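Local coordinates for protein purine nucleoside phosphorylase (Anopheles gambiae, PDB 2P4S) that catalyses the phosphorolysis of inosine, guanosine and their 2'-deoxy forms to free purine base and pentose 1-phosphate in purine salvage, at residues A[97-102]-A[185-190]; A[113-118]-A[167-172]; A[198-203]-A[304-309]. All blocks are in the same frame, centred on the assembly; numbering follows the deposited sequence.

Overall arrangement
From the N terminus, helix 92-105 leads into strand 112-116, and helix 178-191 later packs back on the first helix, so that contact 1 closes a long loop on the flank of the α/β fold. Contact 2 falls wholly within that loop, bringing the end of strand 112-116 against the end of strand 161-167 and the loop after it. The chain then enters strand 195-204, and contact 3 closes a separate, later loop where residues 304-309 turn into helix 307-315. Strands 112-116 and 195-204 are neighbours in the sheet. Contacts 2 and 3, with centres about 8 Å apart, share the phosphate and inhibitor, and the salt bridge of Arg169 with Glu309 joins them.

Contact 1 of 3, residues A[97-102]-A[185-190]; sequences EIATYL and VRVMHL
Val187 and Leu190 of helix 178-191 pack against Ile98, Ala99 and Leu102 of helix 92-105, a helix-helix contact on the flank of the mixed sheet in the α/β fold of the PNP/MTAP family. The segment axes approach to 8.9 Å and cross at -57°. The contact is apolar and buried, with no hydrogen bond between the two segments. At the start of the 185-190 segment, Val185 packs on Ile115 of the sheet and on helix 307-315 instead. Arg186, next along, touches Leu95 of helix 92-105, and its NH1 hydrogen-bonds His315 ND1.

Val187 is the centre of the interface, and both of its methyls meet the opposing helix. With CG1 anti to the backbone N (chi1 178°), CG2 is left to lie across Ile98, whose CG2 it meets at 3.9 Å; the two side chains are crossed at about a right angle. CG1 turns mainly to Leu102 and Ala99. It sits 4.1 Å from Leu102 CD1, again with the side chains at roughly a right angle, and it is equally near the backbone of Ala99, 4.1 Å from its CA. Val187 thus touches three residues of a single helical face.

Met188 has its CB directed away from helix 92-105, and its SD and CE pack on Gly113 and Ile114, so that helix 178-191 is held between helix 92-105 and the sheet. One turn beyond Val187, Leu190 returns to the interface, and its side chain also rests on Tyr92, Leu95 and Gln96 of helix 92-105. Because the alanine side chain is a single methyl, the two helices come together here carbon on carbon, with Ala99 CB 3.7 Å from Leu190 CB.

Contact 2 of 3, residues A[113-118]-A[167-172]; sequences GIICGS and QGRFHH. With DIH (7-[[(3R,4R)-3-(hydroxymethyl)-4-oxidanyl-pyrrolidin-1-ium-1-yl]methyl]-3,5-dihydropyrrolo[3,2-d]pyrimidin-4-one), chain F; PO4 (phosphate ion), chain D.
Gly117 and Arg169 meet beside the bound phosphate, with Gly117 CA 3.1 Å from Arg169 NH1. Having no side chain, Gly117 leaves room for both the guanidinium and the anion, whose O1 is 3.4 Å from its CA. The next residue gives a nearly straight bond, Ser118 N to phosphate O1, at 2.6 Å and 170°. Arg169 NH1 reaches phosphate O2 at 2.9 Å, although the place of that oxygen is less certain.

In the second shell, Ile115 CG2 lies 3.5 Å above one face of the guanidinium, offset toward its rim, and also touches Arg169 CB. Bends at chi2 and chi3 carry the guanidinium back over Ile115 CG2 and bring NH1 to the phosphate. Glu309 forms a salt bridge with Arg169 NE, and Thr199 O accepts a hydrogen bond from NH2, which together fix the rotation of the group. Backbone contact between the segments is slight: Gly168 N makes a weak bond to Cys116 O.

The loop Gly117-Ser118 after strand 112-116, with Arg169 facing it, forms one side of the phosphate site, which Ser305 and Ala201 help to complete, as in other trimeric purine nucleoside phosphorylases.

Contact 3 of 3, residues A[198-203]-A[304-309]; sequences ATNAAG and MSTVHE. With DIH (7-[[(3R,4R)-3-(hydroxymethyl)-4-oxidanyl-pyrrolidin-1-ium-1-yl]methyl]-3,5-dihydropyrrolo[3,2-d]pyrimidin-4-one), chain F; PO4 (phosphate ion), chain D.
The side chains of Asn200 and Thr306 cross at about a right angle where strand 195-204 of the central sheet passes the loop that leads into helix 307-315, beside the phosphate and nucleoside pocket of the α/β phosphorylase fold. The first torsion of Asn200 (chi1 59°) sets CG between its backbone N and carbonyl carbon and turns the amide toward Thr306. Its CB meanwhile lies 3.7 Å from Ser305 OG. Thr306 directs its two branches differently: CG2 packs on Ala198 CB at 4.1 Å, while OG1 turns toward the phosphate side and donates a hydrogen bond of 2.9 Å to Ser305 OG.

That bond makes Thr306 a second-shell partner of the anion, since Ser305 OG in turn donates to phosphate O3 at 2.7 Å. From the strand, Ala201 N gives an almost linear hydrogen bond to phosphate O1, 2.8 Å long at 171°. The two segments therefore grip different oxygens of the phosphate, one through a hydroxyl and the other through a backbone amide. Glu309, the third residue of helix 307-315, whose carboxylate partner is Arg169, brings OE1 near Ala198 CB.

Both segments also line the inhibitor. Met304 is extended beyond CG and lays SD 3.5 Å from C2' of the pyrrolidine ring. Its CE reaches on to C2 and N3 of the deazapurine, lying off the plane of the ring, and the backbone of Ala202 and Gly203 runs past N7 of the same base. A water bridges strand and loop: it accepts from Met304 N at 3.0 Å and donates to Ala201 O and, at 2.6 Å, to phosphate O3.

Contact 1 of 3, residues A[97-102]-A[185-190]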
loop_
_atom_site.group_PDB
_atom_site.type_symbol
_atom_site.label_atom_id
_atom_site.label_comp_id
_atom_site.label_asym_id
_atom_site.label_seq_id
_atom_site.Cartn_x
_atom_site.Cartn_y
_atom_site.Cartn_z
ATOM N N GLU A 97 4.613 32.143 0.865
ATOM C CA GLU A 97 4.284 32.841 2.132
ATOM C C GLU A 97 5.232 32.396 3.278
ATOM O O GLU A 97 5.855 33.241 3.981
ATOM C CB GLU A 97 2.835 32.560 2.619
ATOM C CG GLU A 97 1.609 33.111 1.836
ATOM C CD GLU A 97 0.240 32.596 2.450
ATOM O OE1 GLU A 97 0.126 32.528 3.726
ATOM O OE2 GLU A 97 -0.720 32.265 1.676
ATOM N N ILE A 98 5.298 31.076 3.492
ATOM C CA ILE A 98 6.128 30.502 4.547
ATOM C C ILE A 98 7.607 30.855 4.311
ATOM O O ILE A 98 8.320 31.265 5.245
ATOM C CB ILE A 98 5.930 28.930 4.680
ATOM C CG1 ILE A 98 4.436 28.562 4.722
ATOM C CG2 ILE A 98 6.758 28.359 5.846
ATOM C CD1 ILE A 98 4.146 27.034 4.719
ATOM N N ALA A 99 8.067 30.714 3.069
ATOM C CA ALA A 99 9.483 31.016 2.768
ATOM C C ALA A 99 9.780 32.503 3.107
ATOM O O ALA A 99 10.739 32.820 3.828
ATOM C CB ALA A 99 9.820 30.704 1.286
ATOM N N THR A 100 8.920 33.394 2.577
ATOM C CA THR A 100 9.042 34.861 2.752
ATOM C C THR A 100 9.018 35.225 4.232
ATOM O O THR A 100 9.874 36.001 4.676
ATOM C CB THR A 100 7.981 35.638 1.945
ATOM O OG1 THR A 100 8.278 35.509 0.546
ATOM C CG2 THR A 100 8.038 37.133 2.276
ATOM N N TYR A 101 8.095 34.600 4.982
ATOM C CA TYR A 101 8.013 34.759 6.434
ATOM C C TYR A 101 9.361 34.558 7.120
ATOM O O TYR A 101 9.774 35.334 7.984
ATOM C CB TYR A 101 6.981 33.785 7.035
ATOM C CG TYR A 101 6.888 33.882 8.530
ATOM C CD1 TYR A 101 6.020 34.812 9.140
ATOM C CD2 TYR A 101 7.678 33.071 9.348
ATOM C CE1 TYR A 101 5.949 34.929 10.522
ATOM C CE2 TYR A 101 7.625 33.175 10.730
ATOM C CZ TYR A 101 6.738 34.118 11.320
ATOM O OH TYR A 101 6.704 34.240 12.706
ATOM N N LEU A 102 10.030 33.476 6.768
ATOM C CA LEU A 102 11.328 33.166 7.381
ATOM C C LEU A 102 12.448 34.068 6.814
ATOM O O LEU A 102 13.310 34.519 7.543
ATOM C CB LEU A 102 11.648 31.670 7.148
ATOM C CG LEU A 102 10.664 30.660 7.797
ATOM C CD1 LEU A 102 10.749 29.253 7.168
ATOM C CD2 LEU A 102 10.944 30.607 9.278
ATOM N N VAL A 185 10.583 20.665 2.890
ATOM C CA VAL A 185 11.504 20.565 1.737
ATOM C C VAL A 185 11.199 21.567 0.611
ATOM O O VAL A 185 12.125 22.068 -0.020
ATOM C CB VAL A 185 11.593 19.101 1.171
ATOM C CG1 VAL A 185 12.580 18.988 0.014
ATOM C CG2 VAL A 185 11.947 18.084 2.304
ATOM N N ARG A 186 9.920 21.821 0.312
ATOM C CA ARG A 186 9.551 22.839 -0.721
ATOM C C ARG A 186 9.923 24.243 -0.241
ATOM O O ARG A 186 10.434 25.037 -1.013
ATOM C CB ARG A 186 8.086 22.839 -1.037
ATOM C CG ARG A 186 7.451 21.505 -1.367
ATOM C CD ARG A 186 7.604 21.257 -2.775
ATOM N NE ARG A 186 6.445 20.636 -3.405
ATOM C CZ ARG A 186 6.550 19.841 -4.476
ATOM N NH1 ARG A 186 7.772 19.559 -5.024
ATOM N NH2 ARG A 186 5.452 19.320 -5.000
ATOM N N VAL A 187 9.712 24.511 1.045
ATOM C CA VAL A 187 10.151 25.740 1.684
ATOM C C VAL A 187 11.693 25.930 1.628
ATOM O O VAL A 187 12.157 26.997 1.235
ATOM C CB VAL A 187 9.624 25.841 3.163
ATOM C CG1 VAL A 187 10.144 27.085 3.801
ATOM C CG2 VAL A 187 8.097 25.833 3.184
ATOM N N MET A 188 12.472 24.924 2.032
ATOM C CA MET A 188 13.930 24.950 1.865
ATOM C C MET A 188 14.353 25.354 0.432
ATOM O O MET A 188 15.193 26.224 0.250
ATOM C CB MET A 188 14.558 23.603 2.246
ATOM C CG MET A 188 14.541 23.230 3.729
ATOM S SD MET A 188 15.001 21.467 3.962
ATOM C CE MET A 188 15.170 21.446 5.738
ATOM N N HIS A 189 13.748 24.753 -0.577
ATOM C CA HIS A 189 14.020 25.084 -1.965
ATOM C C HIS A 189 13.698 26.570 -2.258
ATOM O O HIS A 189 14.529 27.313 -2.815
ATOM C CB HIS A 189 13.180 24.152 -2.845
ATOM C CG HIS A 189 13.083 24.564 -4.281
ATOM N ND1 HIS A 189 14.164 24.552 -5.142
ATOM C CD2 HIS A 189 12.008 24.926 -5.028
ATOM C CE1 HIS A 189 13.763 24.937 -6.343
ATOM N NE2 HIS A 189 12.456 25.159 -6.301
ATOM N N LEU A 190 12.489 26.999 -1.893
ATOM C CA LEU A 190 12.061 28.369 -2.142
ATOM C C LEU A 190 12.995 29.390 -1.477
ATOM O O LEU A 190 13.254 30.439 -2.026
ATOM C CB LEU A 190 10.623 28.565 -1.682
ATOM C CG LEU A 190 9.549 27.883 -2.517
ATOM C CD1 LEU A 190 8.174 28.198 -1.905
ATOM C CD2 LEU A 190 9.637 28.288 -4.010
#

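Contact 2 of 3, residues A[113-118]-A[167-172]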
loop_
_atom_site.group_PDB
_atom_site.type_symbol
_atom_site.label_atom_id
_atom_site.label_comp_id
_atom_site.label_asym_id
_atom_site.label_seq_id
_atom_site.Cartn_x
_atom_site.Cartn_y
_atom_site.Cartn_z
ATOM N N GLY A 113 19.733 22.401 3.334
ATOM C CA GLY A 113 18.750 22.007 4.376
ATOM C C GLY A 113 19.062 20.658 5.044
ATOM O O GLY A 113 19.467 19.710 4.372
ATOM N N ILE A 114 18.858 20.554 6.357
ATOM C CA ILE A 114 19.133 19.330 7.109
ATOM C C ILE A 114 17.860 18.948 7.905
ATOM O O ILE A 114 17.315 19.765 8.679
ATOM C CB ILE A 114 20.325 19.487 8.092
ATOM C CG1 ILE A 114 21.606 19.924 7.363
ATOM C CG2 ILE A 114 20.580 18.192 8.876
ATOM C CD1 ILE A 114 22.745 20.447 8.312
ATOM N N ILE A 115 17.361 17.734 7.703
ATOM C CA ILE A 115 16.280 17.211 8.578
ATOM C C ILE A 115 16.864 16.259 9.612
ATOM O O ILE A 115 17.465 15.255 9.233
ATOM C CB ILE A 115 15.149 16.552 7.754
ATOM C CG1 ILE A 115 14.773 17.464 6.588
ATOM C CG2 ILE A 115 13.911 16.282 8.658
ATOM C CD1 ILE A 115 13.677 16.902 5.651
ATOM N N CYS A 116 16.762 16.599 10.897
ATOM C CA CYS A 116 17.198 15.729 12.023
ATOM C C CYS A 116 16.116 14.759 12.552
ATOM O O CYS A 116 15.077 15.211 13.063
ATOM C CB CYS A 116 17.636 16.591 13.214
ATOM S SG CYS A 116 18.870 17.821 12.771
ATOM N N GLY A 117 16.389 13.452 12.513
ATOM C CA GLY A 117 15.413 12.444 12.890
ATOM C C GLY A 117 15.545 12.031 14.326
ATOM O O GLY A 117 16.127 12.781 15.152
ATOM N N SER A 118 15.052 10.836 14.656
ATOM C CA SER A 118 15.043 10.391 16.065
ATOM C C SER A 118 16.449 10.170 16.615
ATOM O O SER A 118 17.188 9.302 16.112
ATOM C CB SER A 118 14.168 9.147 16.256
ATOM O OG SER A 118 12.801 9.469 16.046
ATOM N N GLN A 167 15.071 20.702 13.371
ATOM C CA GLN A 167 15.315 19.992 14.603
ATOM C C GLN A 167 14.034 19.294 15.034
ATOM O O GLN A 167 13.185 19.872 15.761
ATOM C CB GLN A 167 15.796 20.946 15.679
ATOM C CG GLN A 167 16.310 20.211 16.901
ATOM C CD GLN A 167 16.722 21.172 18.007
ATOM O OE1 GLN A 167 16.306 22.330 18.012
ATOM N NE2 GLN A 167 17.526 20.691 18.946
ATOM N N GLY A 168 13.905 18.030 14.612
ATOM C CA GLY A 168 12.641 17.303 14.715
ATOM C C GLY A 168 11.905 17.311 13.401
ATOM O O GLY A 168 11.972 18.288 12.653
ATOM N N ARG A 169 11.173 16.237 13.113
ATOM C CA ARG A 169 10.400 16.159 11.871
ATOM C C ARG A 169 8.961 15.662 12.119
ATOM O O ARG A 169 8.539 15.518 13.277
ATOM C CB ARG A 169 11.125 15.290 10.813
ATOM C CG ARG A 169 11.258 13.804 11.192
ATOM C CD ARG A 169 11.043 12.824 10.022
ATOM N NE ARG A 169 12.049 12.902 8.959
ATOM C CZ ARG A 169 13.322 12.539 9.101
ATOM N NH1 ARG A 169 13.759 12.031 10.259
ATOM N NH2 ARG A 169 14.158 12.666 8.070
ATOM N N PHE A 170 8.238 15.430 11.009
ATOM C CA PHE A 170 6.817 15.029 10.940
ATOM C C PHE A 170 6.705 13.657 10.290
ATOM O O PHE A 170 7.357 13.395 9.264
ATOM C CB PHE A 170 5.994 16.041 10.085
ATOM C CG PHE A 170 6.301 17.473 10.418
ATOM C CD1 PHE A 170 6.269 17.912 11.758
ATOM C CD2 PHE A 170 6.703 18.371 9.429
ATOM C CE1 PHE A 170 6.588 19.235 12.075
ATOM C CE2 PHE A 170 7.018 19.714 9.774
ATOM C CZ PHE A 170 6.961 20.130 11.075
ATOM N N HIS A 171 5.848 12.812 10.855
ATOM C CA HIS A 171 5.730 11.430 10.405
ATOM C C HIS A 171 4.301 11.153 10.058
ATOM O O HIS A 171 3.388 11.711 10.670
ATOM C CB HIS A 171 6.156 10.459 11.495
ATOM C CG HIS A 171 7.420 10.846 12.209
ATOM N ND1 HIS A 171 8.642 10.265 11.925
ATOM C CD2 HIS A 171 7.644 11.699 13.242
ATOM C CE1 HIS A 171 9.571 10.762 12.726
ATOM N NE2 HIS A 171 8.988 11.629 13.543
ATOM N N HIS A 172 4.128 10.259 9.093
ATOM C CA HIS A 172 2.826 9.857 8.598
ATOM C C HIS A 172 1.927 9.230 9.672
ATOM O O HIS A 172 0.720 9.464 9.671
ATOM C CB HIS A 172 3.030 8.913 7.407
ATOM C CG HIS A 172 1.810 8.704 6.566
ATOM N ND1 HIS A 172 1.031 9.744 6.092
ATOM C CD2 HIS A 172 1.260 7.571 6.071
ATOM C CE1 HIS A 172 0.049 9.258 5.353
ATOM N NE2 HIS A 172 0.178 7.946 5.309
HETATM O "O5'" DIH F . 11.172 4.843 17.897
HETATM C "C5'" DIH F . 10.168 5.021 16.878
HETATM C "C4'" DIH F . 10.667 6.118 15.969
HETATM C "C6'" DIH F . 12.087 5.814 15.442
HETATM C "C3'" DIH F . 9.760 6.246 14.764
HETATM O "O3'" DIH F . 9.719 7.623 14.384
HETATM C "C2'" DIH F . 10.497 5.487 13.677
HETATM N "N1'" DIH F . 11.926 5.830 13.960
HETATM C C10 DIH F . 12.826 5.004 13.141
HETATM C C9 DIH F . 13.091 3.577 13.572
HETATM C C8 DIH F . 14.119 3.165 14.461
HETATM N N7 DIH F . 14.067 1.809 14.581
HETATM C C5 DIH F . 13.056 1.323 13.814
HETATM C C6 DIH F . 12.554 -0.043 13.493
HETATM O O6 DIH F . 13.073 -1.110 14.022
HETATM N N1 DIH F . 11.519 -0.093 12.628
HETATM C C2 DIH F . 10.943 1.012 12.064
HETATM N N3 DIH F . 11.390 2.255 12.303
HETATM C C4 DIH F . 12.445 2.413 13.171
HETATM P P PO4 D . 12.879 9.167 12.398
HETATM O O1 PO4 D . 14.339 9.192 12.716
HETATM O O2 PO4 D . 12.381 10.613 12.350
HETATM O O3 PO4 D . 12.566 8.553 11.084
HETATM O O4 PO4 D . 12.192 8.377 13.471
#

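Contact 3 of 3, residues A[198-203]-A[304-309]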
loop_
_atom_site.group_PDB
_atom_site.type_symbol
_atom_site.label_atom_id
_atom_site.label_comp_id
_atom_site.label_asym_id
_atom_site.label_seq_id
_atom_site.Cartn_x
_atom_site.Cartn_y
_atom_site.Cartn_z
ATOM N N ALA A 198 19.016 14.415 4.598
ATOM C CA ALA A 198 17.949 13.803 5.423
ATOM C C ALA A 198 18.565 12.732 6.304
ATOM O O ALA A 198 19.294 11.852 5.807
ATOM C CB ALA A 198 16.854 13.243 4.552
ATOM N N THR A 199 18.324 12.809 7.604
ATOM C CA THR A 199 18.871 11.836 8.548
ATOM C C THR A 199 17.697 11.135 9.226
ATOM O O THR A 199 16.632 11.733 9.417
ATOM C CB THR A 199 19.701 12.473 9.652
ATOM O OG1 THR A 199 18.830 13.151 10.567
ATOM C CG2 THR A 199 20.766 13.445 9.122
ATOM N N ASN A 200 17.869 9.884 9.614
ATOM C CA ASN A 200 16.820 9.262 10.407
ATOM C C ASN A 200 17.451 8.220 11.303
ATOM O O ASN A 200 18.654 7.921 11.146
ATOM C CB ASN A 200 15.735 8.659 9.487
ATOM C CG ASN A 200 16.291 7.629 8.540
ATOM O OD1 ASN A 200 16.880 6.627 8.956
ATOM N ND2 ASN A 200 16.122 7.864 7.264
ATOM N N ALA A 201 16.658 7.695 12.245
ATOM C CA ALA A 201 16.946 6.428 12.896
ATOM C C ALA A 201 16.344 5.250 12.095
ATOM O O ALA A 201 15.331 5.414 11.411
ATOM C CB ALA A 201 16.383 6.433 14.343
ATOM N N ALA A 202 16.946 4.062 12.186
ATOM C CA ALA A 202 16.360 2.854 11.551
ATOM C C ALA A 202 16.712 1.568 12.287
ATOM O O ALA A 202 17.699 1.508 13.074
ATOM C CB ALA A 202 16.748 2.729 10.054
ATOM N N GLY A 203 15.882 0.556 12.038
ATOM C CA GLY A 203 16.155 -0.802 12.517
ATOM C C GLY A 203 17.071 -1.445 11.490
ATOM O O GLY A 203 16.846 -1.299 10.277
ATOM N N MET A 304 10.580 4.919 9.235
ATOM C CA MET A 304 9.227 5.467 9.037
ATOM C C MET A 304 9.204 6.914 8.525
ATOM O O MET A 304 8.265 7.643 8.828
ATOM C CB MET A 304 8.440 5.417 10.363
ATOM C CG MET A 304 8.346 4.013 10.978
ATOM S SD MET A 304 7.482 4.079 12.518
ATOM C CE MET A 304 7.572 2.376 13.123
ATOM N N SER A 305 10.203 7.356 7.750
ATOM C CA SER A 305 10.251 8.761 7.338
ATOM C C SER A 305 11.061 8.915 6.057
ATOM O O SER A 305 11.318 7.904 5.368
ATOM C CB SER A 305 10.842 9.602 8.458
ATOM O OG SER A 305 12.242 9.388 8.524
ATOM N N THR A 306 11.461 10.158 5.716
ATOM C CA THR A 306 12.604 10.366 4.758
ATOM C C THR A 306 12.310 10.189 3.275
ATOM O O THR A 306 12.609 11.086 2.477
ATOM C CB THR A 306 13.822 9.471 5.153
ATOM O OG1 THR A 306 14.233 9.862 6.455
ATOM C CG2 THR A 306 15.028 9.614 4.191
ATOM N N VAL A 307 11.725 9.051 2.912
ATOM C CA VAL A 307 11.577 8.669 1.480
ATOM C C VAL A 307 10.836 9.779 0.681
ATOM O O VAL A 307 11.296 10.205 -0.364
ATOM C CB VAL A 307 10.903 7.222 1.308
ATOM C CG1 VAL A 307 10.340 7.003 -0.116
ATOM C CG2 VAL A 307 11.891 6.147 1.611
ATOM N N HIS A 308 9.708 10.242 1.235
ATOM C CA HIS A 308 8.834 11.279 0.652
ATOM C C HIS A 308 9.450 12.661 0.719
ATOM O O HIS A 308 9.200 13.480 -0.148
ATOM C CB HIS A 308 7.425 11.265 1.326
ATOM C CG HIS A 308 7.472 11.131 2.816
ATOM N ND1 HIS A 308 7.609 9.914 3.452
ATOM C CD2 HIS A 308 7.459 12.069 3.798
ATOM C CE1 HIS A 308 7.681 10.110 4.762
ATOM N NE2 HIS A 308 7.624 11.412 4.991
ATOM N N GLU A 309 10.243 12.933 1.745
ATOM C CA GLU A 309 11.085 14.138 1.763
ATOM C C GLU A 309 12.114 14.172 0.595
ATOM O O GLU A 309 12.294 15.199 -0.092
ATOM C CB GLU A 309 11.822 14.228 3.119
ATOM C CG GLU A 309 10.901 14.404 4.328
ATOM C CD GLU A 309 11.500 13.851 5.624
ATOM O OE1 GLU A 309 12.678 13.429 5.624
ATOM O OE2 GLU A 309 10.802 13.846 6.665
HETATM O "O5'" DIH F . 11.172 4.843 17.897
HETATM C "C5'" DIH F . 10.168 5.021 16.878
HETATM C "C4'" DIH F . 10.667 6.118 15.969
HETATM C "C6'" DIH F . 12.087 5.814 15.442
HETATM C "C3'" DIH F . 9.760 6.246 14.764
HETATM O "O3'" DIH F . 9.719 7.623 14.384
HETATM C "C2'" DIH F . 10.497 5.487 13.677
HETATM N "N1'" DIH F . 11.926 5.830 13.960
HETATM C C10 DIH F . 12.826 5.004 13.141
HETATM C C9 DIH F . 13.091 3.577 13.572
HETATM C C8 DIH F . 14.119 3.165 14.461
HETATM N N7 DIH F . 14.067 1.809 14.581
HETATM C C5 DIH F . 13.056 1.323 13.814
HETATM C C6 DIH F . 12.554 -0.043 13.493
HETATM O O6 DIH F . 13.073 -1.110 14.022
HETATM N N1 DIH F . 11.519 -0.093 12.628
HETATM C C2 DIH F . 10.943 1.012 12.064
HETATM N N3 DIH F . 11.390 2.255 12.303
HETATM C C4 DIH F . 12.445 2.413 13.171
HETATM P P PO4 D . 12.879 9.167 12.398
HETATM O O1 PO4 D . 14.339 9.192 12.716
HETATM O O2 PO4 D . 12.381 10.613 12.350
HETATM O O3 PO4 D . 12.566 8.553 11.084
HETATM O O4 PO4 D . 12.192 8.377 13.471
HETATM O O HOH W 1 13.144 6.286 9.962
#